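Local coordinates for methionine gamma-lyase (Trichomonas vaginalis, PDB 1E5E), which belongs to the pyridoxal-phosphate-dependent enzymes of the Cys/Met metabolism family and forms a four-chain assembly, at residues Ser65-Lys70 with Cys80-Ser85; Phe73-Glu78 with Leu221-Ala226; Ser106-Tyr111 with Glu363-Thr368; Phe131-Ile136 with Thr160-Asp165. One frame throughout, in Å; residues are numbered along the deposited sequence.

Contact 1. Residues Ser65-Lys70 with Cys80-Ser85; sequences SNLEGK and CVATSS. With PPJ (N-(hydroxy{3-hydroxy-2-methyl-5-[(phosphonooxy)methyl]pyridin-4-yl}methyl)norvaline), chain C.
Glu68 reaches from helix 62-75 to the backbone of Ala82 on strand 79-83. Its CG lies anti to the carbonyl carbon, chi1 -68°, and the chain runs extended beyond it. OE2 accepts Ala82 N at 2.8 Å in a fairly straight bond, N-H...O 162°. The donor comes from the anti side of the carboxylate, a little out of its plane. The same OE2 also takes a salt bridge from Arg233 of helix 226-241. Cys80 points toward the helix backbone, its CB 3.2 Å from Glu68 O; SG is anti to the backbone N (chi1 169°). Leu67 adds a loose apolar touch, CD2 to Ala82 CB at 4.4 Å. Within this chain the strand is an outermost one in the large sheet of this PLP-dependent enzyme. It leads to Ser85, the N-cap of helix 86-97, whose CB is 3.3 Å from OP3 of the PPJ phosphate. The carboxylate is buried but held by a backbone N-H and an arginine, which would probably keep it ionised.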
loop_
_atom_site.group_PDB
_atom_site.type_symbol
_atom_site.label_atom_id
_atom_site.label_comp_id
_atom_site.label_asym_id
_atom_site.label_seq_id
_atom_site.Cartn_x
_atom_site.Cartn_y
_atom_site.Cartn_z
ATOM N N SER A 65 14.856 -8.999 -1.118
ATOM C CA SER A 65 15.605 -10.136 -1.527
ATOM C C SER A 65 14.776 -11.000 -2.480
ATOM O O SER A 65 15.382 -11.546 -3.385
ATOM C CB SER A 65 16.020 -11.096 -0.381
ATOM O OG SER A 65 16.783 -10.307 0.502
ATOM N N ASN A 66 13.488 -11.157 -2.219
ATOM C CA ASN A 66 12.689 -11.953 -3.149
ATOM C C ASN A 66 12.820 -11.398 -4.566
ATOM O O ASN A 66 13.127 -12.114 -5.521
ATOM C CB ASN A 66 11.226 -12.022 -2.674
ATOM C CG ASN A 66 10.378 -12.856 -3.623
ATOM O OD1 ASN A 66 10.836 -13.725 -4.371
ATOM N ND2 ASN A 66 9.089 -12.579 -3.600
ATOM N N LEU A 67 12.522 -10.128 -4.795
ATOM C CA LEU A 67 12.685 -9.528 -6.120
ATOM C C LEU A 67 14.121 -9.702 -6.653
ATOM O O LEU A 67 14.335 -10.018 -7.808
ATOM C CB LEU A 67 12.508 -7.996 -5.980
ATOM C CG LEU A 67 12.754 -7.185 -7.259
ATOM C CD1 LEU A 67 11.792 -7.748 -8.330
ATOM C CD2 LEU A 67 12.547 -5.695 -6.975
ATOM N N GLU A 68 15.136 -9.441 -5.838
ATOM C CA GLU A 68 16.531 -9.558 -6.230
ATOM C C GLU A 68 16.926 -10.922 -6.774
ATOM O O GLU A 68 17.564 -11.022 -7.862
ATOM C CB GLU A 68 17.438 -9.114 -5.081
ATOM C CG GLU A 68 17.349 -7.597 -4.789
ATOM C CD GLU A 68 18.114 -7.258 -3.513
ATOM O OE1 GLU A 68 18.377 -8.188 -2.698
ATOM O OE2 GLU A 68 18.531 -6.077 -3.306
ATOM N N GLY A 69 16.504 -11.997 -6.135
ATOM C CA GLY A 69 16.831 -13.377 -6.536
ATOM C C GLY A 69 16.108 -13.710 -7.823
ATOM O O GLY A 69 16.636 -14.367 -8.743
ATOM N N LYS A 70 14.893 -13.185 -7.954
ATOM C CA LYS A 70 14.150 -13.417 -9.210
ATOM C C LYS A 70 14.870 -12.753 -10.375
ATOM O O LYS A 70 15.154 -13.426 -11.398
ATOM C CB LYS A 70 12.713 -12.976 -9.066
ATOM C CG LYS A 70 11.792 -13.933 -8.305
ATOM C CD LYS A 70 10.425 -13.338 -8.047
ATOM C CE LYS A 70 9.408 -14.393 -7.566
ATOM N NZ LYS A 70 9.914 -15.075 -6.336
ATOM N N CYS A 80 21.933 -9.727 -7.232
ATOM C CA CYS A 80 21.229 -8.531 -7.674
ATOM C C CYS A 80 20.956 -7.679 -6.443
ATOM O O CYS A 80 20.642 -8.126 -5.338
ATOM C CB CYS A 80 19.920 -8.946 -8.400
ATOM S SG CYS A 80 18.821 -7.533 -8.695
ATOM N N VAL A 81 21.086 -6.381 -6.571
ATOM C CA VAL A 81 20.841 -5.357 -5.566
ATOM C C VAL A 81 19.754 -4.428 -6.129
ATOM O O VAL A 81 19.922 -3.959 -7.255
ATOM C CB VAL A 81 22.118 -4.561 -5.297
ATOM C CG1 VAL A 81 21.885 -3.385 -4.345
ATOM C CG2 VAL A 81 23.222 -5.463 -4.746
ATOM N N ALA A 82 18.655 -4.249 -5.424
ATOM C CA ALA A 82 17.600 -3.347 -5.876
ATOM C C ALA A 82 17.792 -1.967 -5.305
ATOM O O ALA A 82 18.419 -1.876 -4.255
ATOM C CB ALA A 82 16.178 -3.814 -5.459
ATOM N N THR A 83 17.352 -0.918 -5.968
ATOM C CA THR A 83 17.528 0.424 -5.477
ATOM C C THR A 83 16.222 1.197 -5.722
ATOM O O THR A 83 15.266 0.665 -6.309
ATOM C CB THR A 83 18.654 1.222 -6.162
ATOM O OG1 THR A 83 18.231 1.399 -7.511
ATOM C CG2 THR A 83 20.010 0.518 -6.116
ATOM N N SER A 84 16.221 2.432 -5.200
ATOM C CA SER A 84 15.022 3.236 -5.324
ATOM C C SER A 84 14.985 4.072 -6.597
ATOM O O SER A 84 14.069 4.884 -6.725
ATOM C CB SER A 84 14.710 4.042 -4.047
ATOM O OG SER A 84 15.586 5.130 -3.910
ATOM N N SER A 85 15.865 3.873 -7.570
ATOM C CA SER A 85 15.747 4.483 -8.872
ATOM C C SER A 85 16.858 3.916 -9.759
ATOM O O SER A 85 17.884 3.445 -9.268
ATOM C CB SER A 85 15.831 6.000 -8.955
ATOM O OG SER A 85 17.112 6.432 -8.534
HETATM N N1 PPJ C . 18.632 4.073 -17.534
HETATM C C2 PPJ C . 17.857 4.207 -18.630
HETATM C C6 PPJ C . 18.432 4.855 -16.437
HETATM C C2A PPJ C . 18.207 3.798 -19.928
HETATM C C3 PPJ C . 16.739 5.055 -18.493
HETATM O O3 PPJ C . 16.085 5.279 -19.602
HETATM C C4 PPJ C . 16.408 5.699 -17.297
HETATM C C4A PPJ C . 15.257 6.543 -17.278
HETATM C C5 PPJ C . 17.305 5.667 -16.229
HETATM N N PPJ C . 14.752 7.142 -18.372
HETATM C C5A PPJ C . 17.009 6.136 -14.908
HETATM O OP4 PPJ C . 16.181 5.321 -14.344
HETATM P P PPJ C . 15.256 6.031 -13.258
HETATM O OP1 PPJ C . 14.402 4.846 -12.622
HETATM O OP2 PPJ C . 14.357 7.089 -13.968
HETATM O OP3 PPJ C . 16.117 6.742 -12.124
HETATM C CA PPJ C . 13.604 7.876 -18.397
HETATM C CB PPJ C . 13.299 8.880 -17.366
HETATM C C PPJ C . 13.262 8.349 -19.700
HETATM C CG PPJ C . 14.073 10.140 -17.227
HETATM C CD PPJ C . 13.308 11.226 -17.819
HETATM O O PPJ C . 14.083 8.103 -20.656
HETATM O OXT PPJ C . 12.019 8.571 -20.038
#

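Contact 2. Residues Phe73-Glu78 with Leu221-Ala226; sequences FLEKTE and LICGKA
Glu78 ties the chain after helix 62-75 to the start of helix 226-241. Its OE1 accepts Ala226 N at 2.9 Å through the anti lone pair. The bond is nearly straight, N-H...O 176°. Lys225 is the N-cap residue of that helix, so the carboxylate grips an N-H of its first turn. This is the C-terminal end of strand 220-224, next to the outermost strand 79-83 in the large mixed sheet. A bend at chi2 (-70°) puts Lys225 CD against the Glu78 carboxylate, 3.7 Å from OE1; the two side chains cross at a slant. Lys225 NZ stays 4.1 Å from Glu78 OE2, beyond a salt bridge. Before this, helix 62-75 closes in a Schellman motif at Lys76, where phi is positive. Thr77 then lies against the strand, its CB 3.4 Å from Gly224 N. Its OG1 is hydrogen-bonded to Ala79 O and also touches Cys223 CB, while CG2 meets the same CB from its own branch. The Glu75 carboxylate is hydrogen-bonded to His205, Asn185 and Asn194. Its chain is bent at chi2, and CG is the atom that meets the strand, 4.0 Å from Cys223 SG.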
loop_
_atom_site.group_PDB
_atom_site.type_symbol
_atom_site.label_atom_id
_atom_site.label_comp_id
_atom_site.label_asym_id
_atom_site.label_seq_id
_atom_site.Cartn_x
_atom_site.Cartn_y
_atom_site.Cartn_z
ATOM N N PHE A 73 18.263 -14.425 -11.229
ATOM C CA PHE A 73 18.029 -15.637 -12.023
ATOM C C PHE A 73 17.766 -15.266 -13.484
ATOM O O PHE A 73 18.376 -15.877 -14.388
ATOM C CB PHE A 73 16.887 -16.477 -11.441
ATOM C CG PHE A 73 16.676 -17.760 -12.187
ATOM C CD1 PHE A 73 15.936 -17.792 -13.345
ATOM C CD2 PHE A 73 17.253 -18.918 -11.707
ATOM C CE1 PHE A 73 15.824 -18.977 -14.072
ATOM C CE2 PHE A 73 17.090 -20.119 -12.385
ATOM C CZ PHE A 73 16.380 -20.133 -13.583
ATOM N N LEU A 74 16.863 -14.297 -13.720
ATOM C CA LEU A 74 16.536 -13.908 -15.085
ATOM C C LEU A 74 17.717 -13.336 -15.870
ATOM O O LEU A 74 17.759 -13.543 -17.087
ATOM C CB LEU A 74 15.361 -12.909 -15.110
ATOM C CG LEU A 74 14.025 -13.566 -14.634
ATOM C CD1 LEU A 74 12.958 -12.487 -14.404
ATOM C CD2 LEU A 74 13.524 -14.564 -15.680
ATOM N N GLU A 75 18.682 -12.673 -15.230
ATOM C CA GLU A 75 19.844 -12.133 -15.895
ATOM C C GLU A 75 21.048 -13.073 -15.919
ATOM O O GLU A 75 22.136 -12.765 -16.401
ATOM C CB GLU A 75 20.234 -10.794 -15.239
ATOM C CG GLU A 75 19.244 -9.682 -15.651
ATOM C CD GLU A 75 19.499 -9.171 -17.078
ATOM O OE1 GLU A 75 20.194 -9.871 -17.851
ATOM O OE2 GLU A 75 18.985 -8.111 -17.483
ATOM N N LYS A 76 20.935 -14.211 -15.279
ATOM C CA LYS A 76 21.942 -15.219 -15.071
ATOM C C LYS A 76 23.146 -14.650 -14.340
ATOM O O LYS A 76 24.289 -14.930 -14.724
ATOM C CB LYS A 76 22.321 -15.868 -16.416
ATOM C CG LYS A 76 21.175 -16.586 -17.125
ATOM C CD LYS A 76 21.682 -17.104 -18.491
ATOM C CE LYS A 76 20.750 -18.200 -18.990
ATOM N NZ LYS A 76 20.809 -18.376 -20.484
ATOM N N THR A 77 22.930 -13.847 -13.306
ATOM C CA THR A 77 24.037 -13.258 -12.560
ATOM C C THR A 77 24.089 -13.912 -11.184
ATOM O O THR A 77 23.037 -14.440 -10.790
ATOM C CB THR A 77 23.895 -11.743 -12.418
ATOM O OG1 THR A 77 22.654 -11.452 -11.779
ATOM C CG2 THR A 77 23.978 -11.064 -13.794
ATOM N N GLU A 78 25.189 -13.864 -10.454
ATOM C CA GLU A 78 25.136 -14.484 -9.122
ATOM C C GLU A 78 24.196 -13.710 -8.183
ATOM O O GLU A 78 23.675 -14.283 -7.230
ATOM C CB GLU A 78 26.536 -14.431 -8.466
ATOM C CG GLU A 78 27.504 -15.277 -9.318
ATOM C CD GLU A 78 28.929 -15.276 -8.789
ATOM O OE1 GLU A 78 29.353 -14.433 -7.984
ATOM O OE2 GLU A 78 29.680 -16.178 -9.230
ATOM N N LEU A 221 17.801 -1.675 -10.522
ATOM C CA LEU A 221 18.441 -2.949 -10.231
ATOM C C LEU A 221 19.866 -3.023 -10.735
ATOM O O LEU A 221 20.249 -2.465 -11.752
ATOM C CB LEU A 221 17.672 -4.125 -10.886
ATOM C CG LEU A 221 16.183 -4.237 -10.494
ATOM C CD1 LEU A 221 15.340 -4.795 -11.635
ATOM C CD2 LEU A 221 15.975 -5.035 -9.205
ATOM N N ILE A 222 20.709 -3.743 -9.993
ATOM C CA ILE A 222 22.087 -3.952 -10.272
ATOM C C ILE A 222 22.340 -5.448 -10.274
ATOM O O ILE A 222 21.818 -6.050 -9.319
ATOM C CB ILE A 222 23.010 -3.334 -9.210
ATOM C CG1 ILE A 222 22.741 -1.841 -9.028
ATOM C CG2 ILE A 222 24.471 -3.603 -9.611
ATOM C CD1 ILE A 222 23.348 -1.275 -7.757
ATOM N N CYS A 223 22.891 -6.014 -11.354
ATOM C CA CYS A 223 23.015 -7.475 -11.386
ATOM C C CYS A 223 24.474 -7.857 -11.713
ATOM O O CYS A 223 25.037 -7.230 -12.638
ATOM C CB CYS A 223 22.168 -8.066 -12.519
ATOM S SG CYS A 223 20.445 -7.535 -12.480
ATOM N N GLY A 224 25.022 -8.826 -11.016
ATOM C CA GLY A 224 26.430 -9.161 -11.300
ATOM C C GLY A 224 26.923 -10.168 -10.254
ATOM O O GLY A 224 26.143 -10.886 -9.640
ATOM N N LYS A 225 28.229 -10.241 -10.113
ATOM C CA LYS A 225 28.894 -11.155 -9.203
ATOM C C LYS A 225 28.575 -10.796 -7.757
ATOM O O LYS A 225 28.594 -9.630 -7.407
ATOM C CB LYS A 225 30.431 -11.077 -9.327
ATOM C CG LYS A 225 30.993 -11.414 -10.693
ATOM C CD LYS A 225 30.839 -12.906 -10.985
ATOM C CE LYS A 225 31.409 -13.175 -12.391
ATOM N NZ LYS A 225 31.107 -14.604 -12.727
ATOM N N ALA A 226 28.617 -11.795 -6.902
ATOM C CA ALA A 226 28.342 -11.611 -5.476
ATOM C C ALA A 226 29.383 -10.733 -4.810
ATOM O O ALA A 226 29.047 -9.901 -3.969
ATOM C CB ALA A 226 28.181 -13.012 -4.868
#

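Contact 3. Residues Ser106-Tyr111 with Glu363-Thr368; sequences SDECLY and EAAGIT. With PPJ (N-(hydroxy{3-hydroxy-2-methyl-5-[(phosphonooxy)methyl]pyridin-4-yl}methyl)norvaline), chain C.
Glu108 and Cys109 pack against Ala364, Ala365 and Ile367, where helix 359-364 ends. Cys109 CB meets Ala365 CB at 4.0 Å, and its SG touches Ile367 CD1 at 4.3 Å. Glu108 has CG between its backbone N and carbonyl carbon, chi1 62°, and this CG lies 4.2 Å from Ala365 CB. OE1 ends beside Ala364 CB, and OE2 accepts from a water that also donates to Ala364 O. An Asx turn shapes this loop after strand 103-107: Asp107 OD1 accepts Cys109 N at 2.6 Å. On the other side, Gly366 is the C-prime residue of a Schellman motif that closes the helix. The loop packs the end of strand 103-107, part of the large mixed sheet, against the end of helix 359-364 and runs on to the ligand pocket. There Tyr111, the N-cap of helix 112-124, can be followed outward. CB is 4.1 Å from PPJ C2. CG is nearest to C3 and C4 of the pyridine, at 3.8 and 3.9 Å. CD2 and CE2 approach C5 and C4A, while CD1 and CE1 come near PPJ N, which sits over one ring face toward the rim. CZ is next to PPJ CG. OH is covalently bonded to that CG at 1.4 Å, and also hydrogen-bonded to Arg58 of the second subunit.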
loop_
_atom_site.group_PDB
_atom_site.type_symbol
_atom_site.label_atom_id
_atom_site.label_comp_id
_atom_site.label_asym_id
_atom_site.label_seq_id
_atom_site.Cartn_x
_atom_site.Cartn_y
_atom_site.Cartn_z
ATOM N N SER A 106 32.664 5.885 -21.508
ATOM C CA SER A 106 31.259 5.701 -21.771
ATOM C C SER A 106 30.850 5.978 -23.214
ATOM O O SER A 106 31.403 6.833 -23.910
ATOM C CB SER A 106 30.468 6.720 -20.932
ATOM O OG SER A 106 29.085 6.630 -21.248
ATOM N N ASP A 107 29.788 5.277 -23.607
ATOM C CA ASP A 107 29.256 5.548 -24.944
ATOM C C ASP A 107 28.704 6.957 -24.752
ATOM O O ASP A 107 28.236 7.256 -23.640
ATOM C CB ASP A 107 28.177 4.625 -25.432
ATOM C CG ASP A 107 27.864 4.816 -26.915
ATOM O OD1 ASP A 107 27.069 5.732 -27.222
ATOM O OD2 ASP A 107 28.425 4.052 -27.733
ATOM N N GLU A 108 28.808 7.765 -25.784
ATOM C CA GLU A 108 28.243 9.107 -25.726
ATOM C C GLU A 108 26.742 9.108 -25.866
ATOM O O GLU A 108 26.160 10.162 -25.587
ATOM C CB GLU A 108 28.826 9.947 -26.894
ATOM C CG GLU A 108 28.468 9.402 -28.265
ATOM C CD GLU A 108 29.040 10.209 -29.438
ATOM O OE1 GLU A 108 29.058 11.460 -29.483
ATOM O OE2 GLU A 108 29.358 9.549 -30.444
ATOM N N CYS A 109 26.114 8.053 -26.408
ATOM C CA CYS A 109 24.651 8.151 -26.489
ATOM C C CYS A 109 24.029 7.427 -25.297
ATOM O O CYS A 109 23.832 6.194 -25.379
ATOM C CB CYS A 109 24.067 7.597 -27.786
ATOM S SG CYS A 109 22.295 7.961 -27.975
ATOM N N LEU A 110 23.689 8.158 -24.264
ATOM C CA LEU A 110 23.098 7.628 -23.056
ATOM C C LEU A 110 21.821 8.417 -22.727
ATOM O O LEU A 110 21.535 9.539 -23.190
ATOM C CB LEU A 110 24.008 7.892 -21.855
ATOM C CG LEU A 110 25.475 7.497 -21.868
ATOM C CD1 LEU A 110 26.195 7.912 -20.603
ATOM C CD2 LEU A 110 25.575 5.975 -22.081
ATOM N N TYR A 111 21.121 7.774 -21.806
ATOM C CA TYR A 111 20.016 8.515 -21.164
ATOM C C TYR A 111 20.539 9.863 -20.689
ATOM O O TYR A 111 21.584 9.933 -20.055
ATOM C CB TYR A 111 19.501 7.682 -19.992
ATOM C CG TYR A 111 18.438 8.388 -19.207
ATOM C CD1 TYR A 111 17.360 9.009 -19.849
ATOM C CD2 TYR A 111 18.501 8.442 -17.828
ATOM C CE1 TYR A 111 16.383 9.645 -19.131
ATOM C CE2 TYR A 111 17.516 9.061 -17.078
ATOM C CZ TYR A 111 16.466 9.661 -17.737
ATOM O OH TYR A 111 15.487 10.266 -16.966
ATOM N N GLU A 363 23.535 16.479 -30.585
ATOM C CA GLU A 363 23.683 16.379 -32.040
ATOM C C GLU A 363 24.783 15.425 -32.447
ATOM O O GLU A 363 24.534 14.586 -33.317
ATOM C CB GLU A 363 23.829 17.764 -32.675
ATOM C CG GLU A 363 22.465 18.453 -32.591
ATOM C CD GLU A 363 22.563 19.892 -33.031
ATOM O OE1 GLU A 363 23.655 20.314 -33.472
ATOM O OE2 GLU A 363 21.560 20.621 -32.988
ATOM N N ALA A 364 25.897 15.421 -31.737
ATOM C CA ALA A 364 26.966 14.464 -32.037
ATOM C C ALA A 364 26.533 13.015 -31.859
ATOM O O ALA A 364 26.952 12.122 -32.598
ATOM C CB ALA A 364 28.173 14.787 -31.157
ATOM N N ALA A 365 25.595 12.752 -30.952
ATOM C CA ALA A 365 25.131 11.417 -30.644
ATOM C C ALA A 365 23.921 11.056 -31.490
ATOM O O ALA A 365 23.313 10.005 -31.307
ATOM C CB ALA A 365 24.805 11.252 -29.153
ATOM N N GLY A 366 23.568 11.940 -32.428
ATOM C CA GLY A 366 22.502 11.706 -33.362
ATOM C C GLY A 366 21.143 12.093 -32.818
ATOM O O GLY A 366 20.140 11.714 -33.433
ATOM N N ILE A 367 21.108 12.763 -31.679
ATOM C CA ILE A 367 19.796 13.191 -31.159
ATOM C C ILE A 367 19.469 14.490 -31.871
ATOM O O ILE A 367 20.120 15.495 -31.573
ATOM C CB ILE A 367 19.785 13.314 -29.630
ATOM C CG1 ILE A 367 20.071 11.864 -29.128
ATOM C CG2 ILE A 367 18.443 13.775 -29.100
ATOM C CD1 ILE A 367 20.648 11.926 -27.722
ATOM N N THR A 368 18.572 14.508 -32.836
ATOM C CA THR A 368 18.224 15.724 -33.571
ATOM C C THR A 368 17.006 16.326 -32.889
ATOM O O THR A 368 16.272 15.558 -32.260
ATOM C CB THR A 368 17.851 15.423 -35.029
ATOM O OG1 THR A 368 16.502 14.911 -35.154
ATOM C CG2 THR A 368 18.719 14.314 -35.639
HETATM N N1 PPJ C . 18.632 4.073 -17.534
HETATM C C2 PPJ C . 17.857 4.207 -18.630
HETATM C C6 PPJ C . 18.432 4.855 -16.437
HETATM C C2A PPJ C . 18.207 3.798 -19.928
HETATM C C3 PPJ C . 16.739 5.055 -18.493
HETATM O O3 PPJ C . 16.085 5.279 -19.602
HETATM C C4 PPJ C . 16.408 5.699 -17.297
HETATM C C4A PPJ C . 15.257 6.543 -17.278
HETATM C C5 PPJ C . 17.305 5.667 -16.229
HETATM N N PPJ C . 14.752 7.142 -18.372
HETATM C C5A PPJ C . 17.009 6.136 -14.908
HETATM O OP4 PPJ C . 16.181 5.321 -14.344
HETATM P P PPJ C . 15.256 6.031 -13.258
HETATM O OP1 PPJ C . 14.402 4.846 -12.622
HETATM O OP2 PPJ C . 14.357 7.089 -13.968
HETATM O OP3 PPJ C . 16.117 6.742 -12.124
HETATM C CA PPJ C . 13.604 7.876 -18.397
HETATM C CB PPJ C . 13.299 8.880 -17.366
HETATM C C PPJ C . 13.262 8.349 -19.700
HETATM C CG PPJ C . 14.073 10.140 -17.227
HETATM C CD PPJ C . 13.308 11.226 -17.819
HETATM O O PPJ C . 14.083 8.103 -20.656
HETATM O OXT PPJ C . 12.019 8.571 -20.038
HETATM O O HOH W 1 29.728 11.178 -32.848
#

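Contact 4. Residues Phe131-Ile136 with Thr160-Asp165; sequences FINTAI and TLKIID
Lys162 and Ala135 bury the most surface here, followed by Ile164. The Lys162 chain passes Ala135, its CD 3.9 Å from Ala135 CB, and chi3 (68°) turns CE out of the extended line. NZ beyond it donates to Asn133 OD1 at 2.8 Å, from above the carbonyl plane. Ala135 N donates to the same OD1 from the opposite face, at 3.0 Å. OD1 is thus gripped by two donors, and NZ has a salt bridge to Asp107 as well. The Asn133 bond to Ala135 N makes an Asx turn, within a type I beta turn from Asn133 to Ile136. This turn follows strand 128-132, at one edge of the large mixed sheet, and faces the loop before helix 166-174. Ala135 CB also rests on Ile163 O and on Ile164 CG1. Ile164 CD1 lies 3.3 Å from Thr134 OG1, which is hydrogen-bonded to Asp107 OD2. Two waters bridge the backbones: one donates to Thr134 O and Asp165 O, the other donates to Ala135 O and accepts from Asp165 N.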
loop_
_atom_site.group_PDB
_atom_site.type_symbol
_atom_site.label_atom_id
_atom_site.label_comp_id
_atom_site.label_asym_id
_atom_site.label_seq_id
_atom_site.Cartn_x
_atom_site.Cartn_y
_atom_site.Cartn_z
ATOM N N PHE A 131 33.615 10.297 -23.514
ATOM C CA PHE A 131 32.417 9.855 -24.176
ATOM C C PHE A 131 32.817 9.494 -25.610
ATOM O O PHE A 131 33.376 10.359 -26.294
ATOM C CB PHE A 131 31.378 10.968 -24.197
ATOM C CG PHE A 131 30.787 11.319 -22.852
ATOM C CD1 PHE A 131 29.890 10.450 -22.235
ATOM C CD2 PHE A 131 31.076 12.526 -22.246
ATOM C CE1 PHE A 131 29.304 10.794 -21.024
ATOM C CE2 PHE A 131 30.501 12.889 -21.036
ATOM C CZ PHE A 131 29.616 12.000 -20.427
ATOM N N ILE A 132 32.710 8.231 -25.983
ATOM C CA ILE A 132 33.075 7.811 -27.335
ATOM C C ILE A 132 31.936 7.077 -28.014
ATOM O O ILE A 132 30.898 6.888 -27.389
ATOM C CB ILE A 132 34.276 6.848 -27.269
ATOM C CG1 ILE A 132 33.914 5.591 -26.480
ATOM C CG2 ILE A 132 35.499 7.530 -26.666
ATOM C CD1 ILE A 132 34.942 4.471 -26.601
ATOM N N ASN A 133 32.101 6.686 -29.278
ATOM C CA ASN A 133 31.094 5.878 -29.963
ATOM C C ASN A 133 31.594 4.443 -29.801
ATOM O O ASN A 133 32.467 3.964 -30.558
ATOM C CB ASN A 133 30.852 6.215 -31.432
ATOM C CG ASN A 133 29.648 5.504 -32.039
ATOM O OD1 ASN A 133 29.188 4.522 -31.459
ATOM N ND2 ASN A 133 29.095 5.980 -33.161
ATOM N N THR A 134 31.044 3.716 -28.803
ATOM C CA THR A 134 31.565 2.354 -28.596
ATOM C C THR A 134 31.061 1.434 -29.699
ATOM O O THR A 134 31.572 0.333 -29.828
ATOM C CB THR A 134 31.157 1.748 -27.246
ATOM O OG1 THR A 134 29.708 1.645 -27.284
ATOM C CG2 THR A 134 31.605 2.622 -26.086
ATOM N N ALA A 135 30.119 1.823 -30.550
ATOM C CA ALA A 135 29.639 1.033 -31.664
ATOM C C ALA A 135 30.673 0.970 -32.788
ATOM O O ALA A 135 30.623 0.050 -33.611
ATOM C CB ALA A 135 28.318 1.554 -32.208
ATOM N N ILE A 136 31.651 1.855 -32.797
ATOM C CA ILE A 136 32.716 1.883 -33.794
ATOM C C ILE A 136 33.968 1.119 -33.421
ATOM O O ILE A 136 34.695 1.418 -32.479
ATOM C CB ILE A 136 33.095 3.367 -34.067
ATOM C CG1 ILE A 136 31.814 4.042 -34.567
ATOM C CG2 ILE A 136 34.241 3.449 -35.071
ATOM C CD1 ILE A 136 31.859 5.485 -34.928
ATOM N N THR A 160 18.357 7.038 -29.448
ATOM C CA THR A 160 18.482 6.702 -30.884
ATOM C C THR A 160 18.321 5.239 -31.266
ATOM O O THR A 160 18.045 4.896 -32.425
ATOM C CB THR A 160 19.834 7.227 -31.380
ATOM O OG1 THR A 160 20.846 6.437 -30.746
ATOM C CG2 THR A 160 20.034 8.693 -30.919
ATOM N N LEU A 161 18.391 4.309 -30.312
ATOM C CA LEU A 161 18.307 2.890 -30.458
ATOM C C LEU A 161 19.517 2.340 -31.223
ATOM O O LEU A 161 19.516 1.246 -31.785
ATOM C CB LEU A 161 16.995 2.406 -31.096
ATOM C CG LEU A 161 15.712 3.004 -30.478
ATOM C CD1 LEU A 161 14.455 2.445 -31.135
ATOM C CD2 LEU A 161 15.712 2.792 -28.960
ATOM N N LYS A 162 20.653 3.039 -31.082
ATOM C CA LYS A 162 21.893 2.600 -31.713
ATOM C C LYS A 162 22.254 1.227 -31.132
ATOM O O LYS A 162 22.128 1.057 -29.916
ATOM C CB LYS A 162 23.039 3.572 -31.566
ATOM C CG LYS A 162 24.436 3.074 -31.914
ATOM C CD LYS A 162 25.476 4.165 -31.622
ATOM C CE LYS A 162 25.650 4.452 -30.136
ATOM N NZ LYS A 162 26.947 5.246 -29.963
ATOM N N ILE A 163 22.664 0.289 -31.978
ATOM C CA ILE A 163 23.022 -1.016 -31.451
ATOM C C ILE A 163 24.509 -1.100 -31.186
ATOM O O ILE A 163 25.271 -0.604 -31.996
ATOM C CB ILE A 163 22.657 -2.148 -32.464
ATOM C CG1 ILE A 163 21.178 -2.021 -32.824
ATOM C CG2 ILE A 163 23.012 -3.522 -31.932
ATOM C CD1 ILE A 163 20.215 -2.248 -31.687
ATOM N N ILE A 164 24.931 -1.716 -30.094
ATOM C CA ILE A 164 26.357 -1.820 -29.818
ATOM C C ILE A 164 26.693 -3.292 -29.762
ATOM O O ILE A 164 25.985 -4.056 -29.110
ATOM C CB ILE A 164 26.764 -1.120 -28.528
ATOM C CG1 ILE A 164 26.551 0.405 -28.655
ATOM C CG2 ILE A 164 28.223 -1.462 -28.146
ATOM C CD1 ILE A 164 26.429 1.001 -27.269
ATOM N N ASP A 165 27.747 -3.690 -30.452
ATOM C CA ASP A 165 28.270 -5.045 -30.403
ATOM C C ASP A 165 29.003 -5.248 -29.078
ATOM O O ASP A 165 30.164 -4.898 -28.891
ATOM C CB ASP A 165 29.211 -5.268 -31.598
ATOM C CG ASP A 165 29.765 -6.670 -31.605
ATOM O OD1 ASP A 165 29.804 -7.382 -30.588
ATOM O OD2 ASP A 165 30.223 -7.072 -32.691
HETATM O O HOH W 2 31.307 -2.244 -30.408
HETATM O O HOH W 3 28.784 -2.161 -32.836
#

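All four contacts reach the same large sheet, in two pairs on its two flanks. Contacts 1 and 2 share helix 62-75 and have centres 10 Å apart. Their strands 79-83 and 220-224 are neighbours, joined by a probable hydrogen bond from Ile222 N to Val81 O at 2.9 Å. Contacts 3 and 4 have centres 9 Å apart, on neighbouring strands 103-107 and 128-132. Glu108 N and Ile132 O, 2.8 Å apart, make a probable hydrogen bond. The centres of contacts 1 and 3 are about 29 Å apart, yet both touch PPJ: Ser85 beside its phosphate, Tyr111 near its pyridine and joined to its norvaline part. Contacts 2 and 4 stand back: Glu75 and Ile164 side chains are about 12 and 11 Å from PPJ.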